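Local coordinates for protein Myo-inositol phosphohydrolase (Mitsuokella multacida, PDB 4WU3) that probably removes phosphate groups from inositol hexakisphosphate and related inositol polyphosphates, as a phytase of the protein tyrosine phosphatase-like family, at residues F215-E227 / P320-E334. The protein carries 2 engineered substitutions. Sequence-based numbering, arbitrary orientation. Where two conformers were deposited one is given.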
ATOM      1  N   PHE A 215      -3.226   6.733  -5.816  1.00  8.21           N
ATOM      2  CA  PHE A 215      -3.958   5.498  -5.610  1.00  7.69           C
ATOM      3  C   PHE A 215      -5.043   5.315  -6.649  1.00  7.93           C
ATOM      4  O   PHE A 215      -5.450   6.267  -7.310  1.00  9.98           O
ATOM      5  CB  PHE A 215      -4.636   5.489  -4.245  1.00  7.65           C
ATOM      6  CG  PHE A 215      -3.688   5.511  -3.082  1.00  7.53           C
ATOM      7  CD1 PHE A 215      -2.724   4.527  -2.932  1.00  7.34           C
ATOM      8  CD2 PHE A 215      -3.785   6.501  -2.124  1.00  7.12           C
ATOM      9  CE1 PHE A 215      -1.869   4.545  -1.859  1.00  7.35           C
ATOM     10  CE2 PHE A 215      -2.939   6.520  -1.046  1.00  7.07           C
ATOM     11  CZ  PHE A 215      -1.974   5.543  -0.914  1.00  7.24           C
ATOM     12  N   ARG A 216      -5.511   4.080  -6.773  1.00  7.44           N
ATOM     13  CA  ARG A 216      -6.657   3.751  -7.613  1.00  7.67           C
ATOM     14  C   ARG A 216      -7.906   4.345  -7.004  1.00  7.28           C
ATOM     15  O   ARG A 216      -7.948   4.597  -5.807  1.00  8.28           O
ATOM     16  CB  ARG A 216      -6.833   2.233  -7.689  1.00  7.74           C
ATOM     17  CG  ARG A 216      -6.788   1.556  -6.315  1.00  8.18           C
ATOM     18  CD  ARG A 216      -7.501   0.217  -6.327  1.00  7.91           C
ATOM     19  NE  ARG A 216      -8.927   0.403  -6.571  1.00  8.14           N
ATOM     20  CZ  ARG A 216      -9.823  -0.575  -6.573  1.00  8.38           C
ATOM     21  NH1 ARG A 216      -9.447  -1.830  -6.347  1.00  8.63           N
ATOM     22  NH2 ARG A 216     -11.099  -0.295  -6.789  1.00  8.19           N
ATOM     23  N   PRO A 217      -8.947   4.540  -7.814  1.00  7.27           N
ATOM     24  CA  PRO A 217     -10.261   4.849  -7.244  1.00  7.14           C
ATOM     25  C   PRO A 217     -10.796   3.670  -6.409  1.00  7.29           C
ATOM     26  O   PRO A 217     -10.583   2.515  -6.780  1.00  6.79           O
ATOM     27  CB  PRO A 217     -11.133   5.030  -8.482  1.00  6.77           C
ATOM     28  CG  PRO A 217     -10.505   4.142  -9.495  1.00  6.58           C
ATOM     29  CD  PRO A 217      -9.030   4.227  -9.250  1.00  6.72           C
ATOM     30  N   ASP A 218     -11.451   3.956  -5.285  1.00  7.65           N
ATOM     31  CA  ASP A 218     -12.145   2.917  -4.529  1.00  8.65           C
ATOM     32  C   ASP A 218     -13.416   2.529  -5.269  1.00  8.38           C
ATOM     33  O   ASP A 218     -13.942   3.303  -6.070  1.00  8.79           O
ATOM     34  CB  ASP A 218     -12.495   3.400  -3.118  1.00  9.34           C
ATOM     35  CG  ASP A 218     -11.274   3.532  -2.232  1.00 10.41           C
ATOM     36  OD1 ASP A 218     -10.291   2.791  -2.458  1.00  9.82           O
ATOM     37  OD2 ASP A 218     -11.291   4.377  -1.308  1.00 13.19           O
ATOM     38  N   ASP A 219     -13.905   1.330  -4.989  1.00  8.87           N
ATOM     39  CA  ASP A 219     -15.074   0.773  -5.672  1.00  9.49           C
ATOM     40  C   ASP A 219     -16.293   1.723  -5.773  1.00  9.57           C
ATOM     41  O   ASP A 219     -16.897   1.829  -6.837  1.00 10.42           O
ATOM     42  CB  ASP A 219     -15.494  -0.545  -5.008  1.00  9.29           C
ATOM     43  CG  ASP A 219     -14.479  -1.665  -5.205  1.00 10.52           C
ATOM     44  OD1 ASP A 219     -13.461  -1.459  -5.902  1.00 11.84           O
ATOM     45  OD2 ASP A 219     -14.697  -2.778  -4.668  1.00 11.00           O
ATOM     46  N   PRO A 220     -16.677   2.392  -4.670  1.00  9.83           N
ATOM     47  CA  PRO A 220     -17.864   3.250  -4.760  1.00  9.82           C
ATOM     48  C   PRO A 220     -17.703   4.402  -5.757  1.00 10.50           C
ATOM     49  O   PRO A 220     -18.695   4.837  -6.351  1.00  9.43           O
ATOM     50  CB  PRO A 220     -18.028   3.792  -3.332  1.00  9.41           C
ATOM     51  CG  PRO A 220     -17.322   2.813  -2.463  1.00  9.65           C
ATOM     52  CD  PRO A 220     -16.199   2.244  -3.281  1.00  9.34           C
ATOM     53  N   ASP A 221     -16.465   4.880  -5.930  1.00 10.59           N
ATOM     54  CA  ASP A 221     -16.151   5.917  -6.919  1.00 10.44           C
ATOM     55  C   ASP A 221     -16.152   5.389  -8.358  1.00  9.77           C
ATOM     56  O   ASP A 221     -16.500   6.101  -9.302  1.00  7.86           O
ATOM     57  CB  ASP A 221     -14.793   6.544  -6.609  1.00 12.43           C
ATOM     58  CG  ASP A 221     -14.878   7.614  -5.539  1.00 13.54           C
ATOM     59  OD1 ASP A 221     -15.895   8.333  -5.501  1.00 16.01           O
ATOM     60  OD2 ASP A 221     -13.929   7.747  -4.745  1.00 15.05           O
ATOM     61  N   VAL A 222     -15.746   4.137  -8.525  1.00  9.21           N
ATOM     62  CA  VAL A 222     -15.949   3.462  -9.787  1.00  8.35           C
ATOM     63  C   VAL A 222     -17.459   3.398 -10.054  1.00  8.33           C
ATOM     64  O   VAL A 222     -17.904   3.745 -11.139  1.00  7.96           O
ATOM     65  CB  VAL A 222     -15.331   2.051  -9.789  1.00  7.78           C
ATOM     66  CG1 VAL A 222     -15.593   1.348 -11.119  1.00  7.85           C
ATOM     67  CG2 VAL A 222     -13.839   2.123  -9.512  1.00  7.75           C
ATOM     68  N   ASP A 223     -18.253   2.989  -9.064  1.00  8.64           N
ATOM     69  CA  ASP A 223     -19.710   2.897  -9.269  1.00  9.40           C
ATOM     70  C   ASP A 223     -20.301   4.248  -9.691  1.00  9.70           C
ATOM     71  O   ASP A 223     -21.185   4.331 -10.559  1.00  8.89           O
ATOM     72  CB  ASP A 223     -20.428   2.456  -7.985  1.00  9.86           C
ATOM     73  CG  ASP A 223     -20.393   0.942  -7.754  1.00 10.61           C
ATOM     74  OD1 ASP A 223     -19.826   0.184  -8.567  1.00  9.22           O
ATOM     75  OD2 ASP A 223     -20.955   0.513  -6.726  1.00 12.51           O
ATOM     76  N   LYS A 224     -19.827   5.299  -9.031  1.00 10.07           N
ATOM     77  CA  LYS A 224     -20.301   6.639  -9.289  1.00 11.24           C
ATOM     78  C   LYS A 224     -19.959   7.062 -10.712  1.00  9.82           C
ATOM     79  O   LYS A 224     -20.804   7.611 -11.417  1.00  9.67           O
ATOM     80  CB  LYS A 224     -19.709   7.619  -8.277  1.00 13.81           C
ATOM     81  CG  LYS A 224     -20.194   9.035  -8.488  1.00 17.42           C
ATOM     82  CD  LYS A 224     -19.572  10.020  -7.513  1.00 21.33           C
ATOM     83  CE  LYS A 224     -20.265  11.372  -7.636  1.00 23.33           C
ATOM     84  NZ  LYS A 224     -19.330  12.488  -7.338  1.00 26.36           N
ATOM     85  N   PHE A 225     -18.730   6.784 -11.142  1.00  8.32           N
ATOM     86  CA  PHE A 225     -18.328   7.076 -12.517  1.00  7.86           C
ATOM     87  C   PHE A 225     -19.194   6.345 -13.546  1.00  8.36           C
ATOM     88  O   PHE A 225     -19.623   6.944 -14.533  1.00  8.57           O
ATOM     89  CB  PHE A 225     -16.867   6.714 -12.763  1.00  7.23           C
ATOM     90  CG  PHE A 225     -16.472   6.823 -14.200  1.00  7.11           C
ATOM     91  CD1 PHE A 225     -16.257   8.065 -14.773  1.00  7.42           C
ATOM     92  CD2 PHE A 225     -16.353   5.692 -14.990  1.00  7.04           C
ATOM     93  CE1 PHE A 225     -15.908   8.171 -16.107  1.00  7.10           C
ATOM     94  CE2 PHE A 225     -16.008   5.791 -16.320  1.00  6.77           C
ATOM     95  CZ  PHE A 225     -15.780   7.029 -16.877  1.00  7.36           C
ATOM     96  N   LEU A 226     -19.430   5.055 -13.321  1.00  8.33           N
ATOM     97  CA  LEU A 226     -20.221   4.225 -14.239  1.00  9.46           C
ATOM     98  C   LEU A 226     -21.665   4.695 -14.392  1.00  9.78           C
ATOM     99  O   LEU A 226     -22.222   4.711 -15.500  1.00  9.42           O
ATOM    100  CB  LEU A 226     -20.198   2.768 -13.792  1.00  9.64           C
ATOM    101  CG  LEU A 226     -18.842   2.117 -14.017  1.00 10.44           C
ATOM    102  CD1 LEU A 226     -18.749   0.738 -13.376  1.00 11.04           C
ATOM    103  CD2 LEU A 226     -18.556   2.049 -15.506  1.00 11.18           C
ATOM    104  N   GLU A 227     -22.269   5.100 -13.290  1.00 11.23           N
ATOM    105  CA  GLU A 227     -23.616   5.643 -13.351  1.00 14.63           C
ATOM    106  C   GLU A 227     -23.635   6.990 -14.107  1.00 13.90           C
ATOM    107  O   GLU A 227     -24.571   7.267 -14.856  1.00 13.59           O
ATOM    108  CB  GLU A 227     -24.223   5.760 -11.951  1.00 16.81           C
ATOM    109  CG  GLU A 227     -24.471   4.405 -11.293  1.00 21.65           C
ATOM    110  CD  GLU A 227     -25.413   3.476 -12.075  1.00 26.16           C
ATOM    111  OE1 GLU A 227     -26.555   3.897 -12.412  1.00 25.11           O
ATOM    112  OE2 GLU A 227     -25.017   2.297 -12.318  1.00 23.44           O
ATOM    113  N   PRO A 320     -23.614  -3.633 -10.711  1.00 10.59           N
ATOM    114  CA  PRO A 320     -22.635  -2.607 -10.366  1.00 10.08           C
ATOM    115  C   PRO A 320     -21.246  -3.216 -10.171  1.00  9.70           C
ATOM    116  O   PRO A 320     -21.137  -4.386  -9.790  1.00  9.05           O
ATOM    117  CB  PRO A 320     -23.161  -2.039  -9.038  1.00 10.18           C
ATOM    118  CG  PRO A 320     -24.613  -2.397  -9.003  1.00 10.60           C
ATOM    119  CD  PRO A 320     -24.726  -3.699  -9.748  1.00 10.08           C
ATOM    120  N   TYR A 321     -20.202  -2.427 -10.431  1.00  9.07           N
ATOM    121  CA  TYR A 321     -18.834  -2.912 -10.327  1.00  8.75           C
ATOM    122  C   TYR A 321     -18.535  -3.392  -8.909  1.00  9.14           C
ATOM    123  O   TYR A 321     -17.946  -4.458  -8.718  1.00  9.38           O
ATOM    124  CB  TYR A 321     -17.810  -1.842 -10.741  1.00  8.35           C
ATOM    125  CG  TYR A 321     -16.409  -2.303 -10.454  1.00  8.08           C
ATOM    126  CD1 TYR A 321     -15.716  -3.074 -11.361  1.00  8.53           C
ATOM    127  CD2 TYR A 321     -15.811  -2.038  -9.241  1.00  8.62           C
ATOM    128  CE1 TYR A 321     -14.440  -3.539 -11.081  1.00  8.79           C
ATOM    129  CE2 TYR A 321     -14.535  -2.498  -8.953  1.00  9.19           C
ATOM    130  CZ  TYR A 321     -13.856  -3.246  -9.879  1.00  8.50           C
ATOM    131  OH  TYR A 321     -12.588  -3.706  -9.600  1.00  9.41           O
ATOM    132  N   SER A 322     -18.948  -2.605  -7.921  1.00  9.40           N
ATOM    133  CA  SER A 322     -18.724  -2.954  -6.517  1.00 10.02           C
ATOM    134  C   SER A 322     -19.341  -4.307  -6.166  1.00  9.89           C
ATOM    135  O   SER A 322     -18.759  -5.073  -5.398  1.00  8.85           O
ATOM    136  CB  SER A 322     -19.299  -1.868  -5.604  1.00  9.80           C
ATOM    137  OG  SER A 322     -20.672  -1.660  -5.888  1.00 10.99           O
ATOM    138  N   VAL A 323     -20.508  -4.597  -6.745  1.00 10.34           N
ATOM    139  CA  VAL A 323     -21.208  -5.850  -6.480  1.00 10.18           C
ATOM    140  C   VAL A 323     -20.475  -7.005  -7.142  1.00 10.26           C
ATOM    141  O   VAL A 323     -20.199  -8.025  -6.509  1.00 10.43           O
ATOM    142  CB  VAL A 323     -22.687  -5.794  -6.941  1.00 10.73           C
ATOM    143  CG1 VAL A 323     -23.373  -7.133  -6.722  1.00 10.84           C
ATOM    144  CG2 VAL A 323     -23.441  -4.715  -6.181  1.00 11.84           C
ATOM    145  N   TRP A 324     -20.144  -6.844  -8.417  1.00 10.19           N
ATOM    146  CA  TRP A 324     -19.353  -7.840  -9.116  1.00  9.87           C
ATOM    147  C   TRP A 324     -18.024  -8.081  -8.385  1.00  9.82           C
ATOM    148  O   TRP A 324     -17.611  -9.225  -8.185  1.00  9.16           O
ATOM    149  CB  TRP A 324     -19.094  -7.379 -10.549  1.00  9.75           C
ATOM    150  CG  TRP A 324     -18.157  -8.251 -11.295  1.00  9.79           C
ATOM    151  CD1 TRP A 324     -18.481  -9.322 -12.085  1.00  9.99           C
ATOM    152  CD2 TRP A 324     -16.733  -8.127 -11.348  1.00  9.09           C
ATOM    153  NE1 TRP A 324     -17.338  -9.875 -12.618  1.00  9.51           N
ATOM    154  CE2 TRP A 324     -16.253  -9.162 -12.175  1.00  8.98           C
ATOM    155  CE3 TRP A 324     -15.816  -7.251 -10.762  1.00  9.19           C
ATOM    156  CZ2 TRP A 324     -14.902  -9.337 -12.434  1.00  8.85           C
ATOM    157  CZ3 TRP A 324     -14.479  -7.430 -11.014  1.00  8.87           C
ATOM    158  CH2 TRP A 324     -14.029  -8.464 -11.844  1.00  8.84           C
ATOM    159  N   ALA A 325     -17.353  -7.004  -7.992  1.00  9.77           N
ATOM    160  CA  ALA A 325     -16.022  -7.122  -7.400  1.00 11.39           C
ATOM    161  C   ALA A 325     -16.066  -7.871  -6.070  1.00 12.95           C
ATOM    162  O   ALA A 325     -15.174  -8.664  -5.772  1.00 12.05           O
ATOM    163  CB  ALA A 325     -15.388  -5.755  -7.208  1.00 11.46           C
ATOM    164  N   LYS A 326     -17.100  -7.596  -5.279  1.00 14.38           N
ATOM    165  CA  LYS A 326     -17.316  -8.284  -4.008  1.00 18.06           C
ATOM    166  C   LYS A 326     -17.517  -9.788  -4.223  1.00 16.11           C
ATOM    167  O   LYS A 326     -16.860 -10.605  -3.598  1.00 13.37           O
ATOM    168  CB  LYS A 326     -18.532  -7.692  -3.295  1.00 22.92           C
ATOM    169  CG  LYS A 326     -18.761  -8.221  -1.889  1.00 30.90           C
ATOM    170  CD  LYS A 326     -17.584  -7.885  -0.989  1.00 37.93           C
ATOM    171  CE  LYS A 326     -17.812  -8.349   0.440  1.00 46.44           C
ATOM    172  NZ  LYS A 326     -17.648  -9.826   0.577  1.00 50.81           N
ATOM    173  N   LYS A 327     -18.422 -10.145  -5.124  1.00 15.68           N
ATOM    174  CA  LYS A 327     -18.658 -11.541  -5.440  1.00 19.58           C
ATOM    175  C   LYS A 327     -17.378 -12.262  -5.875  1.00 18.09           C
ATOM    176  O   LYS A 327     -17.229 -13.451  -5.616  1.00 16.30           O
ATOM    177  CB  LYS A 327     -19.710 -11.678  -6.538  1.00 24.54           C
ATOM    178  CG  LYS A 327     -20.115 -13.119  -6.812  1.00 32.83           C
ATOM    179  CD  LYS A 327     -20.831 -13.248  -8.147  1.00 44.35           C
ATOM    180  CE  LYS A 327     -20.975 -14.697  -8.582  1.00 51.07           C
ATOM    181  NZ  LYS A 327     -21.864 -15.461  -7.663  1.00 54.94           N
ATOM    182  N   ASN A 328     -16.468 -11.547  -6.540  1.00 16.32           N
ATOM    183  CA  ASN A 328     -15.250 -12.159  -7.069  1.00 14.97           C
ATOM    184  C   ASN A 328     -14.035 -11.937  -6.186  1.00 14.56           C
ATOM    185  O   ASN A 328     -12.916 -12.289  -6.556  1.00 13.13           O
ATOM    186  CB  ASN A 328     -14.970 -11.653  -8.476  1.00 16.06           C
ATOM    187  CG  ASN A 328     -15.958 -12.189  -9.480  1.00 14.96           C
ATOM    188  OD1 ASN A 328     -15.856 -13.329  -9.906  1.00 18.31           O
ATOM    189  ND2 ASN A 328     -16.920 -11.376  -9.852  1.00 14.92           N
ATOM    190  N   LYS A 329     -14.271 -11.355  -5.017  1.00 14.83           N
ATOM    191  CA  LYS A 329     -13.241 -11.207  -3.994  1.00 16.94           C
ATOM    192  C   LYS A 329     -12.090 -10.308  -4.425  1.00 13.22           C
ATOM    193  O   LYS A 329     -10.975 -10.444  -3.927  1.00 13.88           O
ATOM    194  CB  LYS A 329     -12.718 -12.581  -3.562  1.00 23.18           C
ATOM    195  CG  LYS A 329     -13.780 -13.458  -2.904  1.00 29.71           C
ATOM    196  CD  LYS A 329     -13.517 -14.928  -3.176  1.00 39.58           C
ATOM    197  CE  LYS A 329     -14.794 -15.750  -3.081  1.00 50.47           C
ATOM    198  NZ  LYS A 329     -14.721 -16.780  -2.011  1.00 53.61           N
ATOM    199  N   VAL A 330     -12.368  -9.382  -5.336  1.00 10.79           N
ATOM    200  CA  VAL A 330     -11.358  -8.428  -5.788  1.00  9.46           C
ATOM    201  C   VAL A 330     -11.806  -6.994  -5.474  1.00  8.87           C
ATOM    202  O   VAL A 330     -11.298  -6.026  -6.037  1.00  7.99           O
ATOM    203  CB  VAL A 330     -11.048  -8.603  -7.290  1.00  9.77           C
ATOM    204  CG1 VAL A 330     -10.442  -9.969  -7.560  1.00 10.35           C
ATOM    205  CG2 VAL A 330     -12.306  -8.453  -8.122  1.00 10.18           C
ATOM    206  N   ASN A 331     -12.745  -6.872  -4.540  1.00  8.35           N
ATOM    207  CA  ASN A 331     -13.235  -5.579  -4.089  1.00  9.27           C
ATOM    208  C   ASN A 331     -12.197  -4.776  -3.302  1.00  9.58           C
ATOM    209  O   ASN A 331     -11.320  -5.345  -2.657  1.00  9.04           O
ATOM    210  CB  ASN A 331     -14.466  -5.775  -3.201  1.00  9.78           C
ATOM    211  CG  ASN A 331     -14.178  -6.660  -2.010  1.00 10.96           C
ATOM    212  OD1 ASN A 331     -14.049  -7.878  -2.144  1.00 11.10           O
ATOM    213  ND2 ASN A 331     -14.046  -6.054  -0.843  1.00 11.42           N
ATOM    214  N   SER A 332     -12.305  -3.451  -3.352  1.00  9.56           N
ATOM    215  CA  SER A 332     -11.576  -2.619  -2.412  1.00  9.94           C
ATOM    216  C   SER A 332     -12.278  -2.696  -1.055  1.00  9.92           C
ATOM    217  O   SER A 332     -13.452  -3.017  -0.966  1.00 10.01           O
ATOM    218  CB  SER A 332     -11.495  -1.165  -2.879  1.00  9.58           C
ATOM    219  OG  SER A 332     -12.782  -0.600  -3.000  1.00  9.89           O
ATOM    220  N   TRP A 333     -11.542  -2.417   0.003  1.00 10.50           N
ATOM    221  CA  TRP A 333     -12.103  -2.483   1.333  1.00 11.45           C
ATOM    222  C   TRP A 333     -12.933  -1.243   1.631  1.00 12.77           C
ATOM    223  O   TRP A 333     -12.566  -0.112   1.288  1.00 12.57           O
ATOM    224  CB  TRP A 333     -10.985  -2.640   2.368  1.00 11.78           C
ATOM    225  CG  TRP A 333     -11.469  -2.726   3.790  1.00 13.51           C
ATOM    226  CD1 TRP A 333     -11.790  -3.864   4.479  1.00 13.74           C
ATOM    227  CD2 TRP A 333     -11.702  -1.631   4.690  1.00 13.72           C
ATOM    228  NE1 TRP A 333     -12.190  -3.543   5.756  1.00 15.06           N
ATOM    229  CE2 TRP A 333     -12.148  -2.184   5.912  1.00 13.18           C
ATOM    230  CE3 TRP A 333     -11.578  -0.240   4.583  1.00 13.08           C
ATOM    231  CZ2 TRP A 333     -12.471  -1.397   7.015  1.00 13.61           C
ATOM    232  CZ3 TRP A 333     -11.894   0.544   5.690  1.00 13.81           C
ATOM    233  CH2 TRP A 333     -12.336  -0.040   6.889  1.00 12.75           C
ATOM    234  N   GLU A 334     -14.060  -1.474   2.292  0.50 13.67           N
ATOM    235  CA  GLU A 334     -14.950  -0.414   2.740  0.50 15.26           C
ATOM    236  C   GLU A 334     -15.380  -0.704   4.187  0.50 16.75           C
ATOM    237  O   GLU A 334     -15.536  -1.868   4.560  0.50 16.70           O
ATOM    238  CB  GLU A 334     -16.178  -0.355   1.825  0.50 16.09           C
ATOM    239  CG  GLU A 334     -15.926   0.300   0.470  0.50 15.56           C
ATOM    240  CD  GLU A 334     -15.945   1.816   0.540  0.50 15.38           C
ATOM    241  OE1 GLU A 334     -16.929   2.379   1.072  0.50 16.84           O
ATOM    242  OE2 GLU A 334     -14.988   2.450   0.053  0.50 16.04           O
TER
HETATM  243  O   HOH W   1     -11.968  -3.632  -6.990  1.00  3.92           O
HETATM  244  O   HOH W   2     -17.072  -3.484  -3.556  1.00 15.24           O
HETATM  245  O   HOH W   3     -20.956   0.213 -11.208  1.00  8.54           O
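Asp219 and Ser322 bring the backbones to a CA–CA distance of 5.3 Å, where helices 219-227 and 321-327 run roughly antiparallel at 140° with axes approaching to 9.0 Å. Asp219 and Ser332 pair reciprocally: Asp219 N donates to Ser332 OG nearly straight (169°), while Ser332 N reaches Asp219 OD2 at 2.8 Å from above the carboxylate plane. Asp219 OD1 receives Arg216 NH2 in a 2.8 Å salt bridge and also lies at the edge of the Tyr321 ring, 3.4 Å from CE2. Ser332 CB sits over one face of the guanidinium, offset toward the rim; NE and NH2 both grip Pro217 O, which lies in the guanidinium plane. A leucine at Arg216 would probably leave the Asp219 carboxylate without its cationic mate and the Pro217 carbonyl without this double grip. Water 1 joins Arg216 NH1, Asp219 OD1, Tyr321 OH and Val330 O. A chi1 of 173° swings the Tyr321 ring away from its own N, a knob among Asp219, Val222, Asp223 and Leu226; Val222 CG1 approaches its CG to 3.8 Å. Nearer Pro320, Asp223 OD1 accepts Ser322 N on its syn side at 3.0 Å. Tyr321 also meets Tyr310 of helix 291-313 edge-to-face. Roughly antiparallel helix packing with Tyr321 as the knob thus joins helix 219-230 of the PTP-like phytase fold to helix 321-327, ended by a Schellman motif (C-prime residue Lys329), and the extended residues beyond.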